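Local coordinates for G/U mismatch-specific DNA glycosylase (Deinococcus radiodurans, PDB 2C2Q), which belongs to the uracil-DNA glycosylase superfamily and is a mismatch-specific DNA glycosylase with an alpha/beta fold built round a mainly parallel sheet, at residues R43-N48 against L82-K87; P49-W54 against P158-L163; R116-T121 against A150-W155. The protein carries 1 engineered substitution. All coordinates share one frame; numbering follows the deposited sequence.

Contact 1 of 3, residues R43-N48 against L82-K87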
loop_
_atom_site.group_PDB
_atom_site.type_symbol
_atom_site.label_atom_id
_atom_site.label_comp_id
_atom_site.label_asym_id
_atom_site.label_seq_id
_atom_site.Cartn_x
_atom_site.Cartn_y
_atom_site.Cartn_z
ATOM N N ARG A 43 -8.131 -0.713 -14.439
ATOM C CA ARG A 43 -8.800 -0.059 -13.319
ATOM C C ARG A 43 -8.711 -1.001 -12.092
ATOM O O ARG A 43 -9.706 -1.329 -11.457
ATOM C CB ARG A 43 -10.291 0.288 -13.649
ATOM C CG ARG A 43 -10.350 1.502 -14.610
ATOM C CD ARG A 43 -11.785 1.916 -14.883
ATOM N NE ARG A 43 -11.922 2.726 -16.095
ATOM C CZ ARG A 43 -13.094 3.049 -16.675
ATOM N NH1 ARG A 43 -14.251 2.648 -16.166
ATOM N NH2 ARG A 43 -13.107 3.787 -17.786
ATOM N N ALA A 44 -7.499 -1.446 -11.763
ATOM C CA ALA A 44 -7.305 -2.353 -10.612
ATOM C C ALA A 44 -5.927 -2.035 -9.973
ATOM O O ALA A 44 -5.313 -0.983 -10.288
ATOM C CB ALA A 44 -7.415 -3.839 -11.092
ATOM N N TYR A 45 -5.446 -2.916 -9.079
ATOM C CA TYR A 45 -4.139 -2.723 -8.435
ATOM C C TYR A 45 -3.286 -3.915 -8.760
ATOM O O TYR A 45 -3.839 -5.018 -8.799
ATOM C CB TYR A 45 -4.291 -2.605 -6.918
ATOM C CG TYR A 45 -4.800 -1.242 -6.438
ATOM C CD1 TYR A 45 -3.926 -0.287 -5.876
ATOM C CD2 TYR A 45 -6.163 -0.921 -6.569
ATOM C CE1 TYR A 45 -4.442 0.987 -5.410
ATOM C CE2 TYR A 45 -6.657 0.313 -6.136
ATOM C CZ TYR A 45 -5.784 1.251 -5.557
ATOM O OH TYR A 45 -6.281 2.467 -5.089
ATOM N N TYR A 46 -1.977 -3.666 -8.879
ATOM C CA TYR A 46 -0.923 -4.698 -9.083
ATOM C C TYR A 46 -1.413 -5.731 -10.090
ATOM O O TYR A 46 -1.399 -6.970 -9.808
ATOM C CB TYR A 46 -0.584 -5.336 -7.721
ATOM C CG TYR A 46 -0.182 -4.310 -6.702
ATOM C CD1 TYR A 46 1.112 -3.717 -6.713
ATOM C CD2 TYR A 46 -1.089 -3.901 -5.731
ATOM C CE1 TYR A 46 1.453 -2.742 -5.787
ATOM C CE2 TYR A 46 -0.767 -2.929 -4.779
ATOM C CZ TYR A 46 0.506 -2.326 -4.804
ATOM O OH TYR A 46 0.874 -1.361 -3.908
ATOM N N ALA A 47 -1.879 -5.217 -11.250
ATOM C CA ALA A 47 -2.512 -6.038 -12.264
ATOM C C ALA A 47 -1.536 -6.692 -13.265
ATOM O O ALA A 47 -1.960 -7.547 -14.056
ATOM C CB ALA A 47 -3.633 -5.240 -13.026
ATOM N N ASN A 48 -0.279 -6.252 -13.279
ATOM C CA ASN A 48 0.748 -6.883 -14.124
ATOM C C ASN A 48 0.857 -8.312 -13.621
ATOM O O ASN A 48 1.063 -8.567 -12.437
ATOM C CB ASN A 48 2.073 -6.156 -14.004
ATOM C CG ASN A 48 3.187 -6.830 -14.799
ATOM O OD1 ASN A 48 3.230 -8.059 -14.892
ATOM N ND2 ASN A 48 4.071 -6.040 -15.364
ATOM N N LEU A 82 -6.324 0.124 0.297
ATOM C CA LEU A 82 -5.366 0.377 -0.757
ATOM C C LEU A 82 -5.409 1.840 -1.152
ATOM O O LEU A 82 -6.519 2.455 -1.246
ATOM C CB LEU A 82 -5.672 -0.416 -2.045
ATOM C CG LEU A 82 -5.546 -1.951 -1.962
ATOM C CD1 LEU A 82 -6.129 -2.532 -3.203
ATOM C CD2 LEU A 82 -3.984 -2.242 -1.813
ATOM N N THR A 83 -4.243 2.373 -1.399
ATOM C CA THR A 83 -4.101 3.649 -2.151
ATOM C C THR A 83 -2.666 3.732 -2.734
ATOM O O THR A 83 -1.911 2.781 -2.601
ATOM C CB THR A 83 -4.451 4.877 -1.259
ATOM O OG1 THR A 83 -4.383 6.090 -2.037
ATOM C CG2 THR A 83 -3.443 5.051 -0.085
ATOM N N ASP A 84 -2.291 4.870 -3.305
ATOM C CA ASP A 84 -0.957 5.089 -3.851
ATOM C C ASP A 84 -0.533 6.522 -3.596
ATOM O O ASP A 84 -1.382 7.399 -3.461
ATOM C CB ASP A 84 -0.963 4.883 -5.362
ATOM C CG ASP A 84 -1.085 3.407 -5.773
ATOM O OD1 ASP A 84 -0.461 2.507 -5.129
ATOM O OD2 ASP A 84 -1.733 3.066 -6.796
ATOM N N VAL A 85 0.760 6.769 -3.642
ATOM C CA VAL A 85 1.240 8.151 -3.454
ATOM C C VAL A 85 0.834 9.019 -4.638
ATOM O O VAL A 85 0.515 10.209 -4.484
ATOM C CB VAL A 85 2.769 8.160 -3.226
ATOM C CG1 VAL A 85 3.283 9.586 -2.925
ATOM C CG2 VAL A 85 3.167 7.173 -2.078
ATOM N N ALA A 86 0.864 8.447 -5.838
ATOM C CA ALA A 86 0.416 9.116 -7.062
ATOM C C ALA A 86 -0.890 8.459 -7.591
ATOM O O ALA A 86 -0.907 7.256 -7.924
ATOM C CB ALA A 86 1.487 9.064 -8.096
ATOM N N LYS A 87 -1.970 9.239 -7.667
ATOM C CA LYS A 87 -3.271 8.681 -8.013
ATOM C C LYS A 87 -3.794 9.081 -9.423
ATOM O O LYS A 87 -4.734 8.504 -9.913
ATOM C CB LYS A 87 -4.286 9.126 -6.982
ATOM C CG LYS A 87 -4.144 8.430 -5.629
ATOM C CD LYS A 87 -4.350 6.874 -5.696
ATOM C CE LYS A 87 -5.695 6.511 -6.304
ATOM N NZ LYS A 87 -6.099 5.068 -6.057
HETATM O O HOH W 1 -1.309 -0.032 -3.267
#
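Tyr45 CG stands anti to its own carbonyl carbon (chi1 -77°), and Leu82 CG does the same (chi1 -66°). These torsions set both CG atoms in the space between the segments. The two side chains run antiparallel, one past the other. Leu82 CD1 sits over one face of the Tyr45 ring, offset toward the rim, 3.9 Å from the ring centroid. This is a CH-pi contact. Leu82 CB continues it toward the phenol end, 3.8 Å from Tyr45 CE1. Asp84 approaches the same ring obliquely, with its OD2 3.7 Å from Tyr45 CE1. The carboxylate plane is turned 45° from the ring plane. Lys87 is bent at chi2 and chi3 and crosses the tyrosine at about a right angle. Its NZ lies 2.8 Å from Tyr45 OH. Both polar ends have partners nearby: Tyr45 OH bonds to Pro19 O, and Lys87 NZ bonds to Val18 O and forms a salt bridge with Asp20. Tyr46 plays a smaller part. Its ring edge faces Leu82 CD2, which is 4.4 Å from Tyr46 CE2. A water links the two segments, 2.6 Å from Tyr46 OH and 3.0 Å from Thr83 O, to which it probably donates. Tyr46 OH also bonds to Thr121 OG1. The contact therefore packs the loop after helix 37-42 against strand 80-84, at one edge of the sheet. An apolar ring face packs on Leu82 CD1, while the hydroxyl lies among polar atoms. The buried Lys87 amino group meets the Asp20 carboxylate and the Val18 carbonyl, which would probably favour its protonated form.

Contact 2 of 3, residues P49-W54 against P158-L163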
loop_
_atom_site.group_PDB
_atom_site.type_symbol
_atom_site.label_atom_id
_atom_site.label_comp_id
_atom_site.label_asym_id
_atom_site.label_seq_id
_atom_site.Cartn_x
_atom_site.Cartn_y
_atom_site.Cartn_z
ATOM N N PRO A 49 0.633 -9.260 -14.518
ATOM C CA PRO A 49 0.515 -10.646 -14.094
ATOM C C PRO A 49 1.809 -11.192 -13.463
ATOM O O PRO A 49 1.735 -12.181 -12.766
ATOM C CB PRO A 49 0.223 -11.397 -15.395
ATOM C CG PRO A 49 -0.246 -10.363 -16.347
ATOM C CD PRO A 49 0.454 -9.067 -15.975
ATOM N N GLU A 50 2.962 -10.564 -13.703
ATOM C CA GLU A 50 4.251 -10.982 -13.083
ATOM C C GLU A 50 4.541 -10.243 -11.756
ATOM O O GLU A 50 5.582 -10.471 -11.107
ATOM C CB GLU A 50 5.400 -10.763 -14.053
ATOM C CG GLU A 50 5.245 -11.599 -15.315
ATOM C CD GLU A 50 6.449 -11.489 -16.219
ATOM O OE1 GLU A 50 6.725 -10.370 -16.713
ATOM O OE2 GLU A 50 7.128 -12.528 -16.432
ATOM N N ASN A 51 3.682 -9.275 -11.401
ATOM C CA ASN A 51 3.820 -8.596 -10.132
ATOM C C ASN A 51 3.400 -9.586 -9.046
ATOM O O ASN A 51 2.340 -10.198 -9.172
ATOM C CB ASN A 51 2.922 -7.316 -10.070
ATOM C CG ASN A 51 3.254 -6.487 -8.849
ATOM O OD1 ASN A 51 3.078 -6.962 -7.720
ATOM N ND2 ASN A 51 3.790 -5.273 -9.046
ATOM N N LYS A 52 4.211 -9.744 -7.984
ATOM C CA LYS A 52 3.991 -10.807 -6.963
ATOM C C LYS A 52 2.991 -10.397 -5.858
ATOM O O LYS A 52 2.749 -11.157 -4.932
ATOM C CB LYS A 52 5.318 -11.170 -6.228
ATOM C CG LYS A 52 6.452 -11.562 -7.137
ATOM C CD LYS A 52 7.661 -12.094 -6.287
ATOM C CE LYS A 52 8.798 -11.124 -6.448
ATOM N NZ LYS A 52 9.327 -11.142 -7.820
ATOM N N PHE A 53 2.399 -9.173 -5.933
ATOM C CA PHE A 53 1.612 -8.691 -4.815
ATOM C C PHE A 53 0.465 -9.649 -4.395
ATOM O O PHE A 53 0.365 -9.968 -3.188
ATOM C CB PHE A 53 0.987 -7.349 -5.228
ATOM C CG PHE A 53 0.163 -6.703 -4.139
ATOM C CD1 PHE A 53 0.737 -5.916 -3.147
ATOM C CD2 PHE A 53 -1.251 -6.802 -4.185
ATOM C CE1 PHE A 53 -0.076 -5.284 -2.174
ATOM C CE2 PHE A 53 -2.031 -6.182 -3.208
ATOM C CZ PHE A 53 -1.462 -5.450 -2.223
ATOM N N TRP A 54 -0.429 -10.018 -5.314
ATOM C CA TRP A 54 -1.628 -10.843 -4.985
ATOM C C TRP A 54 -1.243 -12.243 -4.436
ATOM O O TRP A 54 -1.750 -12.647 -3.387
ATOM C CB TRP A 54 -2.604 -10.926 -6.123
ATOM C CG TRP A 54 -3.161 -9.566 -6.441
ATOM C CD1 TRP A 54 -2.908 -8.843 -7.546
ATOM C CD2 TRP A 54 -4.013 -8.739 -5.587
ATOM N NE1 TRP A 54 -3.570 -7.624 -7.490
ATOM C CE2 TRP A 54 -4.215 -7.505 -6.287
ATOM C CE3 TRP A 54 -4.587 -8.897 -4.308
ATOM C CZ2 TRP A 54 -5.047 -6.489 -5.799
ATOM C CZ3 TRP A 54 -5.394 -7.859 -3.795
ATOM C CH2 TRP A 54 -5.608 -6.668 -4.548
ATOM N N PRO A 158 9.520 -4.799 0.622
ATOM C CA PRO A 158 10.242 -5.014 -0.656
ATOM C C PRO A 158 9.246 -5.006 -1.794
ATOM O O PRO A 158 8.220 -5.680 -1.718
ATOM C CB PRO A 158 10.874 -6.414 -0.485
ATOM C CG PRO A 158 11.005 -6.597 1.040
ATOM C CD PRO A 158 9.653 -5.969 1.520
ATOM N N SER A 159 9.555 -4.238 -2.841
ATOM C CA SER A 159 8.668 -4.209 -4.047
ATOM C C SER A 159 8.368 -5.609 -4.629
ATOM O O SER A 159 9.269 -6.465 -4.737
ATOM C CB SER A 159 9.239 -3.246 -5.094
ATOM O OG SER A 159 8.517 -3.362 -6.277
ATOM N N THR A 160 7.102 -5.850 -4.984
ATOM C CA THR A 160 6.670 -7.063 -5.642
ATOM C C THR A 160 6.738 -6.908 -7.165
ATOM O O THR A 160 6.294 -7.779 -7.885
ATOM C CB THR A 160 5.257 -7.450 -5.203
ATOM O OG1 THR A 160 4.385 -6.321 -5.439
ATOM C CG2 THR A 160 5.206 -7.727 -3.673
ATOM N N SER A 161 7.255 -5.769 -7.642
ATOM C CA SER A 161 7.333 -5.531 -9.068
ATOM C C SER A 161 8.373 -6.464 -9.718
ATOM O O SER A 161 9.332 -6.856 -9.032
ATOM C CB SER A 161 7.581 -4.050 -9.284
ATOM O OG SER A 161 8.787 -3.901 -9.984
ATOM N N PRO A 162 8.153 -6.863 -10.981
ATOM C CA PRO A 162 8.997 -7.881 -11.632
ATOM C C PRO A 162 10.465 -7.479 -11.657
ATOM O O PRO A 162 11.323 -8.346 -11.424
ATOM C CB PRO A 162 8.392 -8.011 -13.043
ATOM C CG PRO A 162 7.029 -7.488 -12.937
ATOM C CD PRO A 162 7.048 -6.420 -11.857
ATOM N N LEU A 163 10.729 -6.191 -11.865
ATOM C CA LEU A 163 12.062 -5.575 -11.801
ATOM C C LEU A 163 12.769 -5.726 -10.434
ATOM O O LEU A 163 13.880 -5.171 -10.234
ATOM C CB LEU A 163 11.931 -4.059 -12.084
ATOM C CG LEU A 163 11.914 -3.446 -13.495
ATOM C CD1 LEU A 163 10.752 -2.471 -13.615
ATOM C CD2 LEU A 163 13.237 -2.726 -13.862
HETATM O O HOH W 2 9.883 -8.200 -6.794
#
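This contact joins the turn that leads into helix 53-59 to the loop after strand 153-156, through backbone and side-chain bonds. Asn51 and Thr160 carry it, and their side chains cross obliquely. Asn51 CG is anti to its backbone N (chi1 -170°). Asn51 OD1 accepts two bonds. One is a capping bond from Phe53 N, 2.9 Å away and in the carbonyl plane. The other comes from Thr160 OG1 at 2.7 Å, tilted 21° from that plane. Thr160 OG1 is also 3.6 Å from Phe53 CB and lies near the plane of that ring, off its edge. The backbone adds a nearly straight bond from Lys52 N to Thr160 O (2.9 Å, 170°). Asn51 CA makes a bent CA-H...O contact with the same oxygen. At the outer end Pro162 CG packs on Glu50 CB at 3.8 Å. Lys52 NZ bonds to His165 ND1 and weakly to a water that donates to Ser159 O and Ser161 O. Ser159 OG accepts from Ser161 N, an ST turn that shapes the loop. Together, the two bonds to Asn51 OD1 help to hold the amide's rotation, so one side chain both caps the helix and holds Thr160.

Contact 3 of 3, residues R116-T121 against A150-W155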
loop_
_atom_site.group_PDB
_atom_site.type_symbol
_atom_site.label_atom_id
_atom_site.label_comp_id
_atom_site.label_asym_id
_atom_site.label_seq_id
_atom_site.Cartn_x
_atom_site.Cartn_y
_atom_site.Cartn_z
ATOM N N ARG A 116 -4.817 0.832 11.241
ATOM C CA ARG A 116 -3.835 0.424 12.290
ATOM C C ARG A 116 -2.402 0.429 11.732
ATOM O O ARG A 116 -1.448 0.728 12.474
ATOM C CB ARG A 116 -4.184 -0.939 12.885
ATOM C CG ARG A 116 -5.524 -0.972 13.735
ATOM C CD ARG A 116 -5.672 0.154 14.776
ATOM N NE ARG A 116 -4.472 0.350 15.563
ATOM C CZ ARG A 116 -4.115 -0.411 16.606
ATOM N NH1 ARG A 116 -4.906 -1.429 17.010
ATOM N NH2 ARG A 116 -2.946 -0.165 17.214
ATOM N N ILE A 117 -2.272 0.111 10.437
ATOM C CA ILE A 117 -0.953 0.037 9.795
ATOM C C ILE A 117 -1.043 0.695 8.433
ATOM O O ILE A 117 -2.066 0.527 7.750
ATOM C CB ILE A 117 -0.473 -1.406 9.614
ATOM C CG1 ILE A 117 -0.428 -2.159 10.988
ATOM C CG2 ILE A 117 0.910 -1.370 8.932
ATOM C CD1 ILE A 117 -0.439 -3.642 10.797
ATOM N N VAL A 118 -0.034 1.512 8.104
ATOM C CA VAL A 118 0.185 1.918 6.689
ATOM C C VAL A 118 1.479 1.229 6.244
ATOM O O VAL A 118 2.514 1.451 6.864
ATOM C CB VAL A 118 0.276 3.460 6.556
ATOM C CG1 VAL A 118 0.704 3.874 5.071
ATOM C CG2 VAL A 118 -1.085 4.029 6.860
ATOM N N ALA A 119 1.418 0.391 5.203
ATOM C CA ALA A 119 2.631 -0.330 4.768
ATOM C C ALA A 119 2.900 0.085 3.313
ATOM O O ALA A 119 2.053 -0.111 2.449
ATOM C CB ALA A 119 2.484 -1.840 4.882
ATOM N N PHE A 120 4.010 0.795 3.097
ATOM C CA PHE A 120 4.451 1.123 1.729
ATOM C C PHE A 120 4.940 -0.137 1.048
ATOM O O PHE A 120 5.712 -0.925 1.634
ATOM C CB PHE A 120 5.549 2.199 1.728
ATOM C CG PHE A 120 5.041 3.512 2.246
ATOM C CD1 PHE A 120 4.420 4.406 1.364
ATOM C CD2 PHE A 120 5.042 3.791 3.616
ATOM C CE1 PHE A 120 3.882 5.610 1.795
ATOM C CE2 PHE A 120 4.491 5.018 4.051
ATOM C CZ PHE A 120 3.932 5.908 3.144
ATOM N N THR A 121 4.442 -0.384 -0.157
ATOM C CA THR A 121 4.836 -1.620 -0.895
ATOM C C THR A 121 6.113 -1.448 -1.712
ATOM O O THR A 121 6.433 -2.284 -2.540
ATOM C CB THR A 121 3.683 -2.108 -1.806
ATOM O OG1 THR A 121 3.413 -1.074 -2.802
ATOM C CG2 THR A 121 2.373 -2.243 -0.951
ATOM N N ALA A 150 -0.652 7.823 16.357
ATOM C CA ALA A 150 0.287 6.980 17.081
ATOM C C ALA A 150 -0.142 5.532 16.980
ATOM O O ALA A 150 0.671 4.602 17.169
ATOM C CB ALA A 150 0.291 7.362 18.560
ATOM N N GLU A 151 -1.434 5.332 16.713
ATOM C CA GLU A 151 -1.933 3.950 16.702
ATOM C C GLU A 151 -1.853 3.455 15.271
ATOM O O GLU A 151 -2.260 2.298 14.987
ATOM C CB GLU A 151 -3.334 3.842 17.312
ATOM C CG GLU A 151 -3.263 3.853 18.856
ATOM C CD GLU A 151 -4.587 4.163 19.538
ATOM O OE1 GLU A 151 -5.350 5.015 19.005
ATOM O OE2 GLU A 151 -4.838 3.547 20.635
ATOM N N THR A 152 -1.268 4.305 14.426
ATOM C CA THR A 152 -0.982 3.972 12.973
ATOM C C THR A 152 0.523 3.704 12.783
ATOM O O THR A 152 1.301 4.608 12.680
ATOM C CB THR A 152 -1.385 5.126 11.990
ATOM O OG1 THR A 152 -2.806 5.351 12.038
ATOM C CG2 THR A 152 -1.107 4.688 10.487
ATOM N N GLU A 153 0.874 2.443 12.771
ATOM C CA GLU A 153 2.258 1.999 12.549
ATOM C C GLU A 153 2.588 2.124 11.065
ATOM O O GLU A 153 1.701 2.046 10.211
ATOM C CB GLU A 153 2.341 0.512 12.819
ATOM C CG GLU A 153 2.187 -0.023 14.213
ATOM C CD GLU A 153 2.161 -1.561 14.159
ATOM O OE1 GLU A 153 1.213 -2.123 14.682
ATOM O OE2 GLU A 153 3.098 -2.250 13.582
ATOM N N LEU A 154 3.881 2.238 10.753
ATOM C CA LEU A 154 4.295 2.512 9.355
ATOM C C LEU A 154 5.323 1.448 8.985
ATOM O O LEU A 154 6.235 1.129 9.769
ATOM C CB LEU A 154 4.884 3.896 9.298
ATOM C CG LEU A 154 5.058 4.784 8.060
ATOM C CD1 LEU A 154 5.323 6.147 8.620
ATOM C CD2 LEU A 154 6.201 4.321 7.141
ATOM N N TRP A 155 5.189 0.874 7.791
ATOM C CA TRP A 155 6.003 -0.273 7.414
ATOM C C TRP A 155 6.483 0.010 6.011
ATOM O O TRP A 155 5.829 0.751 5.245
ATOM C CB TRP A 155 5.165 -1.574 7.386
ATOM C CG TRP A 155 4.942 -2.237 8.769
ATOM C CD1 TRP A 155 4.348 -1.684 9.873
ATOM C CD2 TRP A 155 5.311 -3.569 9.146
ATOM N NE1 TRP A 155 4.294 -2.596 10.908
ATOM C CE2 TRP A 155 4.899 -3.757 10.502
ATOM C CE3 TRP A 155 5.963 -4.628 8.486
ATOM C CZ2 TRP A 155 5.117 -4.968 11.201
ATOM C CZ3 TRP A 155 6.170 -5.838 9.182
ATOM C CH2 TRP A 155 5.772 -5.975 10.548
HETATM O O HOH W 3 -0.826 0.343 15.316
#
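Ile117 and Glu153, a parallel bridge pair, lie side by side and point the same way. Ile117 CG1 comes 4.0 Å from Glu153 OE1. Ala119 and Trp155 project from the same face. Their CB atoms touch at 3.7 Å. Ile117 CG2 meets the indole obliquely, 3.6 Å from Trp155 CD1. The indole and the glutamate are tied together within their own strand. Trp155 NE1 donates to Glu153 OE2 at 2.9 Å, almost straight at 176°. The oxygen lies in the ring plane, while the N-H reaches it from above the carboxylate plane. Glu153 OE1 forms a salt bridge with Arg179 of helix 171-188, which packs on this face. Val118 and Leu154 project from the other face, where Thr152 and the Phe120 ring reach them. Val118 and Thr152 meet at a slant, with their CG2 atoms 3.7 Å apart. Phe120 presents its ring edge to Leu154, with CE2 3.6 Å from Leu154 CD2. Helix 123-130 lies against these two residues. At the strand start, the Arg116 chain folds back through bends at chi2 (-48°) and chi3 (-46°), the second of which places NE. Arg116 NE donates to Glu151 O at 3.0 Å, in the guanidinium plane, and NH2 adds a weak bond to the same oxygen. A regular parallel ladder joins the backbones: Glu153 N to Arg116 O, Val118 N to Glu153 O (2.8 Å), Trp155 N to Val118 O and Phe120 N to Trp155 O. This is the inner part of the sheet, between helices on both faces. Glu153 splits its carboxylate oxygens between an indole N-H and an arginine. Both partners are donors, and would probably favour its charged form.

Contacts 1 and 2 are consecutive along the chain on one side, since residue 49 follows residue 48. Their centres are about 12 Å apart. Trp54 NE1 probably bonds to Tyr45 O at 2.9 Å, and the Tyr46 ring stacks on Phe53. Contacts 1 and 3 sit on opposite sides of the chain centre, with their own centres about 18 Å apart, but reach the same sheet. Tyr46 of contact 1 and Thr121 of contact 3 bring them together. Contacts 2 and 3 have centres about 20 Å apart and meet where Ser159 CB lies 3.9 Å from Thr121 O. An acetate ion lies next to the Asp84 side chain of contact 1. It probably came from the crystallisation liquor, but may mark a pocket there.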